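PDB 3FLK: tartrate dehydrogenase/decarboxylase from Pseudomonas putida, which catalyses the NAD-dependent oxidation of tartrate to oxaloglycolate, the conversion of meso-tartrate to D-glycerate and the oxidative decarboxylation of D-malate to pyruvate. Local coordinates for residues Gln103-Arg108 with Val131-Asn136; Ile264-Asn269 with Met301-Ala306; Glu138-Ser143 with Ser244-Asp249. The protein carries 1 engineered substitution. All coordinates share one frame; numbering follows the deposited sequence.

Overall arrangement
Interaction 1 pairs two neighbouring strands and brings R108 and R134 to the oxalate. Its centre lies about 13 Å from that of interaction 2, which packs the next strand, 266-270, on a helix; N136 ND2 and N269 OD1, 2.8 Å apart, join the two. Interaction 2 itself stands back from the oxalate, the side chain of S267 being about 7 Å from it. Interaction 3, centred about 11 Å from interaction 1, supplies D249 to the magnesium, and R134 NE reaches N245 O at 2.8 Å. Interactions 1 and 3 thus share the oxalate, whereas interactions 2 and 3 do not touch, their nearest atoms being about 8 Å apart.

Interaction 1. Residues Gln103-Arg108 with Val131-Asn136; sequences QYVNIR and VVVREN. With OXL (oxalate ion), chain G.
N106 and R134 face each other as an antiparallel hydrogen-bonded pair, N106 N to R134 O and R134 N to N106 O both 2.9 Å. R108 and V132 repeat the pattern, with the non-hydrogen-bonded pair I107 and V133 between them and V105 with E135 beyond N106. Past V105 the bond from N136 N to Y104 O is weak, and Y104 and V105 both face L270 in a classic beta bulge.

Apolar contacts gather round V105, I107 and V133. I107 CG2 meets V131 CG2 at 3.7 Å, I107 CD1 lies alongside V133 CG2 and V105 CG1 alongside V133 CG1, against Y174 and I171 of helix 165-181. The strands are neighbours in the large mixed sheet of the isocitrate/isopropylmalate dehydrogenase fold; N106, R108 and R134 put polar groups on their opposite face.

Beyond the strand ends, N136 ND2 donates to Q103 O at 2.9 Å, nearly along the C=O axis, and also to N269 OD1. N106, with CG anti to its backbone N (chi1 -161°), sends ND2 to N136 OD1 at 3.1 Å, from above the carbonyl plane, and accepts R108 NE on OD1.

The two guanidiniums, planes 68° apart, approach as like charges: R134 NH1 hangs over one face of R108, 3.1 Å from R108 NH2. The oxalate probably offsets the repulsion. R134 NH1 gives O2 an almost straight bond of 2.9 Å (170°), whereas R108 NH1 and NH2 both grip O4, each at 3.0 Å. N245 O holds R134 NE, and S252 OG pairs with R108 NH1.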
loop_
_atom_site.group_PDB
_atom_site.type_symbol
_atom_site.label_atom_id
_atom_site.label_comp_id
_atom_site.label_asym_id
_atom_site.label_seq_id
_atom_site.Cartn_x
_atom_site.Cartn_y
_atom_site.Cartn_z
ATOM N N GLN A 103 12.631 7.195 18.838
ATOM C CA GLN A 103 12.736 5.814 18.390
ATOM C C GLN A 103 12.609 5.776 16.868
ATOM O O GLN A 103 11.638 5.243 16.332
ATOM C CB GLN A 103 11.652 4.957 19.065
ATOM C CG GLN A 103 11.776 4.894 20.590
ATOM C CD GLN A 103 10.536 4.344 21.293
ATOM O OE1 GLN A 103 9.477 4.164 20.686
ATOM N NE2 GLN A 103 10.668 4.087 22.590
ATOM N N TYR A 104 13.599 6.341 16.176
ATOM C CA TYR A 104 13.468 6.625 14.740
ATOM C C TYR A 104 13.503 5.406 13.813
ATOM O O TYR A 104 13.043 5.483 12.671
ATOM C CB TYR A 104 14.453 7.716 14.287
ATOM C CG TYR A 104 15.921 7.360 14.391
ATOM C CD1 TYR A 104 16.580 6.728 13.338
ATOM C CD2 TYR A 104 16.660 7.687 15.528
ATOM C CE1 TYR A 104 17.932 6.408 13.422
ATOM C CE2 TYR A 104 18.019 7.375 15.619
ATOM C CZ TYR A 104 18.641 6.732 14.562
ATOM O OH TYR A 104 19.979 6.412 14.634
ATOM N N VAL A 105 14.047 4.293 14.298
ATOM C CA VAL A 105 14.094 3.061 13.512
ATOM C C VAL A 105 12.994 2.101 13.954
ATOM O O VAL A 105 12.974 1.656 15.102
ATOM C CB VAL A 105 15.456 2.325 13.621
ATOM C CG1 VAL A 105 15.570 1.292 12.521
ATOM C CG2 VAL A 105 16.616 3.289 13.535
ATOM N N ASN A 106 12.090 1.786 13.034
ATOM C CA ASN A 106 11.061 0.779 13.279
ATOM C C ASN A 106 11.373 -0.470 12.459
ATOM O O ASN A 106 11.154 -0.497 11.246
ATOM C CB ASN A 106 9.667 1.329 12.955
ATOM C CG ASN A 106 8.545 0.525 13.607
ATOM O OD1 ASN A 106 8.713 -0.641 13.953
ATOM N ND2 ASN A 106 7.395 1.160 13.783
ATOM N N ILE A 107 11.904 -1.488 13.133
ATOM C CA ILE A 107 12.333 -2.735 12.496
ATOM C C ILE A 107 11.227 -3.779 12.561
ATOM O O ILE A 107 10.768 -4.137 13.648
ATOM C CB ILE A 107 13.618 -3.308 13.167
ATOM C CG1 ILE A 107 14.795 -2.335 13.031
ATOM C CG2 ILE A 107 13.980 -4.678 12.589
ATOM C CD1 ILE A 107 15.351 -2.207 11.608
ATOM N N ARG A 108 10.820 -4.277 11.396
ATOM C CA ARG A 108 9.714 -5.227 11.297
ATOM C C ARG A 108 10.053 -6.383 10.343
ATOM O O ARG A 108 9.895 -6.252 9.125
ATOM C CB ARG A 108 8.429 -4.497 10.864
ATOM C CG ARG A 108 7.926 -3.487 11.892
ATOM C CD ARG A 108 6.774 -2.625 11.381
ATOM N NE ARG A 108 6.138 -1.894 12.476
ATOM C CZ ARG A 108 4.914 -1.366 12.431
ATOM N NH1 ARG A 108 4.167 -1.477 11.341
ATOM N NH2 ARG A 108 4.432 -0.728 13.490
ATOM N N VAL A 131 13.337 -7.814 5.864
ATOM C CA VAL A 131 13.123 -6.891 6.968
ATOM C C VAL A 131 12.722 -5.505 6.454
ATOM O O VAL A 131 13.368 -4.941 5.564
ATOM C CB VAL A 131 14.355 -6.840 7.928
ATOM C CG1 VAL A 131 15.632 -6.446 7.188
ATOM C CG2 VAL A 131 14.103 -5.912 9.114
ATOM N N VAL A 132 11.631 -4.983 7.005
ATOM C CA VAL A 132 11.200 -3.622 6.720
ATOM C C VAL A 132 11.830 -2.681 7.742
ATOM O O VAL A 132 11.700 -2.882 8.950
ATOM C CB VAL A 132 9.656 -3.493 6.731
ATOM C CG1 VAL A 132 9.219 -2.034 6.557
ATOM C CG2 VAL A 132 9.044 -4.375 5.648
ATOM N N VAL A 133 12.541 -1.676 7.236
ATOM C CA VAL A 133 13.133 -0.628 8.053
ATOM C C VAL A 133 12.300 0.628 7.803
ATOM O O VAL A 133 12.366 1.231 6.728
ATOM C CB VAL A 133 14.630 -0.396 7.696
ATOM C CG1 VAL A 133 15.231 0.717 8.544
ATOM C CG2 VAL A 133 15.433 -1.688 7.874
ATOM N N ARG A 134 11.498 0.995 8.797
ATOM C CA ARG A 134 10.513 2.062 8.649
ATOM C C ARG A 134 10.913 3.306 9.440
ATOM O O ARG A 134 11.203 3.223 10.635
ATOM C CB ARG A 134 9.135 1.549 9.093
ATOM C CG ARG A 134 8.044 2.608 9.219
ATOM C CD ARG A 134 6.895 2.083 10.063
ATOM N NE ARG A 134 5.823 3.064 10.221
ATOM C CZ ARG A 134 4.811 2.943 11.074
ATOM N NH1 ARG A 134 4.721 1.878 11.862
ATOM N NH2 ARG A 134 3.883 3.890 11.141
ATOM N N GLU A 135 10.924 4.455 8.764
ATOM C CA GLU A 135 11.157 5.736 9.428
ATOM C C GLU A 135 10.003 6.000 10.394
ATOM O O GLU A 135 8.836 5.871 10.025
ATOM C CB GLU A 135 11.289 6.871 8.406
ATOM C CG GLU A 135 12.038 8.104 8.933
ATOM C CD GLU A 135 11.284 8.833 10.039
ATOM O OE1 GLU A 135 10.069 9.087 9.870
ATOM O OE2 GLU A 135 11.900 9.139 11.084
ATOM N N ASN A 136 10.339 6.384 11.621
ATOM C CA ASN A 136 9.387 6.326 12.726
ATOM C C ASN A 136 9.087 7.658 13.437
ATOM O O ASN A 136 8.363 7.670 14.438
ATOM C CB ASN A 136 9.893 5.290 13.739
ATOM C CG ASN A 136 8.776 4.552 14.450
ATOM O OD1 ASN A 136 7.715 4.290 13.880
ATOM N ND2 ASN A 136 9.027 4.183 15.701
HETATM C C1 OXL G . 0.139 1.621 12.559
HETATM C C2 OXL G . 1.471 1.052 12.779
HETATM O O1 OXL G . -0.676 0.989 11.843
HETATM O O2 OXL G . 2.303 1.677 13.473
HETATM O O3 OXL G . -0.152 2.724 13.075
HETATM O O4 OXL G . 1.745 -0.053 12.254
#

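Interaction 2. Residues Ile264-Asn269 with Met301-Ala306. With SO4 (sulfate ion), chain J.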
loop_
_atom_site.group_PDB
_atom_site.type_symbol
_atom_site.label_atom_id
_atom_site.label_comp_id
_atom_site.label_asym_id
_atom_site.label_seq_id
_atom_site.Cartn_x
_atom_site.Cartn_y
_atom_site.Cartn_z
ATOM N N ILE A 264 1.755 -12.835 13.595
ATOM C CA ILE A 264 3.107 -13.196 14.046
ATOM C C ILE A 264 4.141 -12.063 13.940
ATOM O O ILE A 264 5.231 -12.160 14.508
ATOM C CB ILE A 264 3.650 -14.467 13.322
ATOM C CG1 ILE A 264 3.898 -14.193 11.835
ATOM C CG2 ILE A 264 2.707 -15.664 13.531
ATOM C CD1 ILE A 264 4.805 -15.210 11.157
ATOM N N ALA A 265 3.786 -10.993 13.234
ATOM C CA ALA A 265 4.731 -9.930 12.882
ATOM C C ALA A 265 5.094 -9.014 14.058
ATOM O O ALA A 265 4.233 -8.298 14.579
ATOM C CB ALA A 265 4.193 -9.114 11.714
ATOM N N PRO A 266 6.372 -9.038 14.479
ATOM C CA PRO A 266 6.833 -8.204 15.578
ATOM C C PRO A 266 7.385 -6.860 15.101
ATOM O O PRO A 266 7.622 -6.673 13.903
ATOM C CB PRO A 266 7.966 -9.039 16.162
ATOM C CG PRO A 266 8.589 -9.663 14.964
ATOM C CD PRO A 266 7.467 -9.878 13.956
ATOM N N SER A 267 7.602 -5.941 16.036
ATOM C CA SER A 267 8.245 -4.673 15.712
ATOM C C SER A 267 9.111 -4.140 16.847
ATOM O O SER A 267 8.740 -4.212 18.026
ATOM C CB SER A 267 7.221 -3.626 15.278
ATOM O OG SER A 267 6.608 -3.010 16.386
ATOM N N ALA A 268 10.273 -3.620 16.470
ATOM C CA ALA A 268 11.190 -2.984 17.400
ATOM C C ALA A 268 11.279 -1.496 17.067
ATOM O O ALA A 268 11.732 -1.127 15.982
ATOM C CB ALA A 268 12.560 -3.640 17.311
ATOM N N ASN A 269 10.816 -0.658 17.993
ATOM C CA ASN A 269 10.918 0.795 17.868
ATOM C C ASN A 269 12.172 1.250 18.600
ATOM O O ASN A 269 12.151 1.486 19.810
ATOM C CB ASN A 269 9.682 1.495 18.445
ATOM C CG ASN A 269 8.402 1.142 17.707
ATOM O OD1 ASN A 269 7.830 1.977 17.010
ATOM N ND2 ASN A 269 7.936 -0.093 17.871
HETATM N N MSE A 301 3.513 -10.729 19.772
HETATM C CA MSE A 301 3.898 -10.219 21.086
HETATM C C MSE A 301 5.151 -10.923 21.615
HETATM O O MSE A 301 6.074 -10.269 22.101
HETATM C CB MSE A 301 2.741 -10.393 22.075
HETATM C CG MSE A 301 2.931 -9.703 23.418
HETATM SE SE MSE A 301 2.599 -7.781 23.316
HETATM C CE MSE A 301 4.427 -7.142 23.214
ATOM N N ILE A 302 5.174 -12.250 21.503
ATOM C CA ILE A 302 6.278 -13.071 22.016
ATOM C C ILE A 302 7.581 -12.811 21.251
ATOM O O ILE A 302 8.632 -12.604 21.857
ATOM C CB ILE A 302 5.907 -14.581 22.016
ATOM C CG1 ILE A 302 4.803 -14.849 23.049
ATOM C CG2 ILE A 302 7.130 -15.448 22.323
ATOM C CD1 ILE A 302 3.953 -16.082 22.764
ATOM N N TRP A 303 7.497 -12.816 19.923
ATOM C CA TRP A 303 8.638 -12.516 19.057
ATOM C C TRP A 303 9.188 -11.111 19.351
ATOM O O TRP A 303 10.403 -10.926 19.417
ATOM C CB TRP A 303 8.228 -12.660 17.588
ATOM C CG TRP A 303 9.351 -12.652 16.567
ATOM C CD1 TRP A 303 10.662 -12.299 16.765
ATOM C CD2 TRP A 303 9.234 -12.975 15.177
ATOM N NE1 TRP A 303 11.366 -12.403 15.589
ATOM C CE2 TRP A 303 10.513 -12.811 14.597
ATOM C CE3 TRP A 303 8.171 -13.389 14.363
ATOM C CZ2 TRP A 303 10.755 -13.046 13.239
ATOM C CZ3 TRP A 303 8.413 -13.623 13.014
ATOM C CH2 TRP A 303 9.697 -13.452 12.467
ATOM N N SER A 304 8.298 -10.138 19.547
ATOM C CA SER A 304 8.697 -8.785 19.976
ATOM C C SER A 304 9.532 -8.815 21.253
ATOM O O SER A 304 10.481 -8.042 21.399
ATOM C CB SER A 304 7.476 -7.889 20.196
ATOM O OG SER A 304 6.834 -7.601 18.971
ATOM N N GLY A 305 9.166 -9.712 22.168
ATOM C CA GLY A 305 9.904 -9.916 23.412
ATOM C C GLY A 305 11.301 -10.447 23.171
ATOM O O GLY A 305 12.253 -10.006 23.815
ATOM N N ALA A 306 11.417 -11.396 22.244
ATOM C CA ALA A 306 12.710 -11.935 21.834
ATOM C C ALA A 306 13.615 -10.845 21.255
ATOM O O ALA A 306 14.808 -10.792 21.569
ATOM C CB ALA A 306 12.529 -13.068 20.838
HETATM S S SO4 J . 14.905 -12.593 14.299
HETATM O O1 SO4 J . 14.377 -11.741 13.237
HETATM O O2 SO4 J . 16.315 -12.281 14.517
HETATM O O3 SO4 J . 14.167 -12.363 15.536
HETATM O O4 SO4 J . 14.778 -13.993 13.899
#
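P266 lays its ring obliquely across W303, with CG as the point of contact. That atom sits 3.5 Å from the centroid of the five-membered ring of W303 and only 16° off its normal, a CH-pi contact over the face, while P266 CD reaches the six-membered ring near CE3. The indole is put there by chi1 of -168°, which sets CG anti to the backbone N and swings the ring out from the helix so that one face turns to the proline. W303 CE3 also meets the carbonyl of I264, whose O comes obliquely to 3.2 Å. Strand 266-270 belongs to the central mixed sheet of the fold and helix 299-313 packs against it; the axes of the short segments approach to 7.0 Å at 40°. One residue on from the tryptophan, S304 turns OG alongside the proline, 3.4 Å from P266 CB. This hydroxyl has two carbonyl acceptors, A300 O within the helix and E281 O on the adjoining strand, which its single proton must share or alternate between. At the edge of the indole, W303 NE1 donates to O3 of a sulfate, probably a crystallisation additive, at 2.8 Å. R111 and H323 hold the same ion, and the ring of F113 also meets the indole.

Interaction 3. Residues Glu138-Ser143 with Ser244-Asp249; sequences EGEYSS and SNLFGD. With MG (magnesium ion), chain E; OXL (oxalate ion), chain G.
E140 reaches across to the start of helix 245-258, its CB 3.8 Å from L246 CB. CG stays over the same leucine, and a bend at chi2 (91°) turns the carboxylate toward the helix N-terminus. OE1 accepts from L246 N at 3.1 Å, a nearly straight bond that meets the oxygen from above the carboxylate plane. OE2, on its syn lone pair, receives the hydroxyl of S244, OG at 2.5 Å; S244 is the N-cap, and its OG in turn takes a weak bond from F247 N. OE2 also lies over the centre of the F247 ring. An alanine at E140 would probably leave L246 N and the N-cap hydroxyl without their acceptor and open a gap beside L246. Next along, Y141 sets its ring edge-on to D249, OH donating to OD2 at 2.5 Å, while D249 OD1 binds magnesium at 2.2 Å, with oxalate, two waters and D225 of the second subunit. K192 of that subunit forms a salt bridge with D249 OD2. The loop, anchored by N245 ND2 on E138 O, touches strand 156-164, where F163 meets E140 and S244, and helix 245-258, whose L246 packs on L246 of the second subunit.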
loop_
_atom_site.group_PDB
_atom_site.type_symbol
_atom_site.label_atom_id
_atom_site.label_comp_id
_atom_site.label_asym_id
_atom_site.label_seq_id
_atom_site.Cartn_x
_atom_site.Cartn_y
_atom_site.Cartn_z
ATOM N N GLU A 138 8.901 11.091 11.490
ATOM C CA GLU A 138 8.481 12.188 10.611
ATOM C C GLU A 138 7.677 11.669 9.417
ATOM O O GLU A 138 7.054 10.607 9.497
ATOM C CB GLU A 138 9.693 13.044 10.173
ATOM C CG GLU A 138 10.828 12.271 9.480
ATOM C CD GLU A 138 11.997 13.157 9.043
ATOM O OE1 GLU A 138 12.421 13.043 7.873
ATOM O OE2 GLU A 138 12.498 13.959 9.863
ATOM N N GLY A 139 7.673 12.423 8.321
ATOM C CA GLY A 139 7.044 11.970 7.088
ATOM C C GLY A 139 5.566 12.283 6.971
ATOM O O GLY A 139 5.124 13.382 7.314
ATOM N N GLU A 140 4.807 11.303 6.484
ATOM C CA GLU A 140 3.392 11.479 6.149
ATOM C C GLU A 140 2.476 11.501 7.370
ATOM O O GLU A 140 1.394 12.085 7.323
ATOM C CB GLU A 140 2.923 10.388 5.176
ATOM C CG GLU A 140 3.797 10.210 3.933
ATOM C CD GLU A 140 4.904 9.170 4.110
ATOM O OE1 GLU A 140 5.359 8.937 5.255
ATOM O OE2 GLU A 140 5.316 8.579 3.088
ATOM N N TYR A 141 2.899 10.853 8.454
ATOM C CA TYR A 141 2.104 10.844 9.674
ATOM C C TYR A 141 2.291 12.146 10.425
ATOM O O TYR A 141 3.352 12.425 10.986
ATOM C CB TYR A 141 2.402 9.616 10.537
ATOM C CG TYR A 141 1.845 8.334 9.952
ATOM C CD1 TYR A 141 0.919 8.364 8.904
ATOM C CD2 TYR A 141 2.215 7.094 10.464
ATOM C CE1 TYR A 141 0.397 7.190 8.369
ATOM C CE2 TYR A 141 1.698 5.914 9.936
ATOM C CZ TYR A 141 0.794 5.970 8.891
ATOM O OH TYR A 141 0.278 4.805 8.371
ATOM N N SER A 142 1.233 12.947 10.411
ATOM C CA SER A 142 1.323 14.339 10.799
ATOM C C SER A 142 0.031 14.826 11.434
ATOM O O SER A 142 -1.058 14.338 11.117
ATOM C CB SER A 142 1.648 15.178 9.560
ATOM O OG SER A 142 1.506 16.561 9.814
ATOM N N SER A 143 0.169 15.783 12.343
ATOM C CA SER A 143 -0.966 16.503 12.901
ATOM C C SER A 143 -0.844 17.990 12.553
ATOM O O SER A 143 -1.433 18.852 13.212
ATOM C CB SER A 143 -1.043 16.285 14.412
ATOM O OG SER A 143 0.151 16.712 15.042
ATOM N N SER A 244 9.420 5.252 4.195
ATOM C CA SER A 244 8.894 6.328 5.035
ATOM C C SER A 244 7.880 5.784 6.048
ATOM O O SER A 244 7.514 4.605 5.999
ATOM C CB SER A 244 8.209 7.376 4.158
ATOM O OG SER A 244 7.037 6.825 3.572
ATOM N N ASN A 245 7.420 6.655 6.944
ATOM C CA ASN A 245 6.464 6.297 7.997
ATOM C C ASN A 245 5.227 5.572 7.470
ATOM O O ASN A 245 4.882 4.485 7.950
ATOM C CB ASN A 245 6.050 7.551 8.777
ATOM C CG ASN A 245 5.880 7.296 10.265
ATOM O OD1 ASN A 245 5.499 6.203 10.691
ATOM N ND2 ASN A 245 6.160 8.317 11.068
ATOM N N LEU A 246 4.575 6.170 6.475
ATOM C CA LEU A 246 3.376 5.592 5.865
ATOM C C LEU A 246 3.656 4.343 5.024
ATOM O O LEU A 246 2.968 3.325 5.165
ATOM C CB LEU A 246 2.641 6.638 5.016
ATOM C CG LEU A 246 1.458 6.156 4.159
ATOM C CD1 LEU A 246 0.317 5.626 5.024
ATOM C CD2 LEU A 246 0.971 7.280 3.257
ATOM N N PHE A 247 4.645 4.428 4.137
ATOM C CA PHE A 247 4.942 3.314 3.236
ATOM C C PHE A 247 5.409 2.078 4.007
ATOM O O PHE A 247 5.016 0.956 3.679
ATOM C CB PHE A 247 5.947 3.716 2.142
ATOM C CG PHE A 247 5.411 4.727 1.149
ATOM C CD1 PHE A 247 4.042 5.008 1.066
ATOM C CD2 PHE A 247 6.276 5.374 0.273
ATOM C CE1 PHE A 247 3.553 5.937 0.144
ATOM C CE2 PHE A 247 5.797 6.305 -0.656
ATOM C CZ PHE A 247 4.435 6.588 -0.718
ATOM N N GLY A 248 6.221 2.295 5.042
ATOM C CA GLY A 248 6.667 1.225 5.935
ATOM C C GLY A 248 5.527 0.588 6.714
ATOM O O GLY A 248 5.506 -0.627 6.914
ATOM N N ASP A 249 4.580 1.415 7.153
ATOM C CA ASP A 249 3.360 0.938 7.807
ATOM C C ASP A 249 2.595 -0.036 6.898
ATOM O O ASP A 249 2.263 -1.151 7.312
ATOM C CB ASP A 249 2.479 2.133 8.195
ATOM C CG ASP A 249 1.358 1.768 9.161
ATOM O OD1 ASP A 249 1.099 0.569 9.397
ATOM O OD2 ASP A 249 0.723 2.704 9.687
HETATM MG MG MG E . 0.143 -0.876 10.684
HETATM C C1 OXL G . 0.139 1.621 12.559
HETATM C C2 OXL G . 1.471 1.052 12.779
HETATM O O1 OXL G . -0.676 0.989 11.843
HETATM O O2 OXL G . 2.303 1.677 13.473
HETATM O O3 OXL G . -0.152 2.724 13.075
HETATM O O4 OXL G . 1.745 -0.053 12.254
HETATM O O HOH W 1 8.975 9.099 7.207
HETATM O O HOH W 2 1.465 -2.032 9.710
HETATM O O HOH W 3 -0.478 -2.272 12.113
#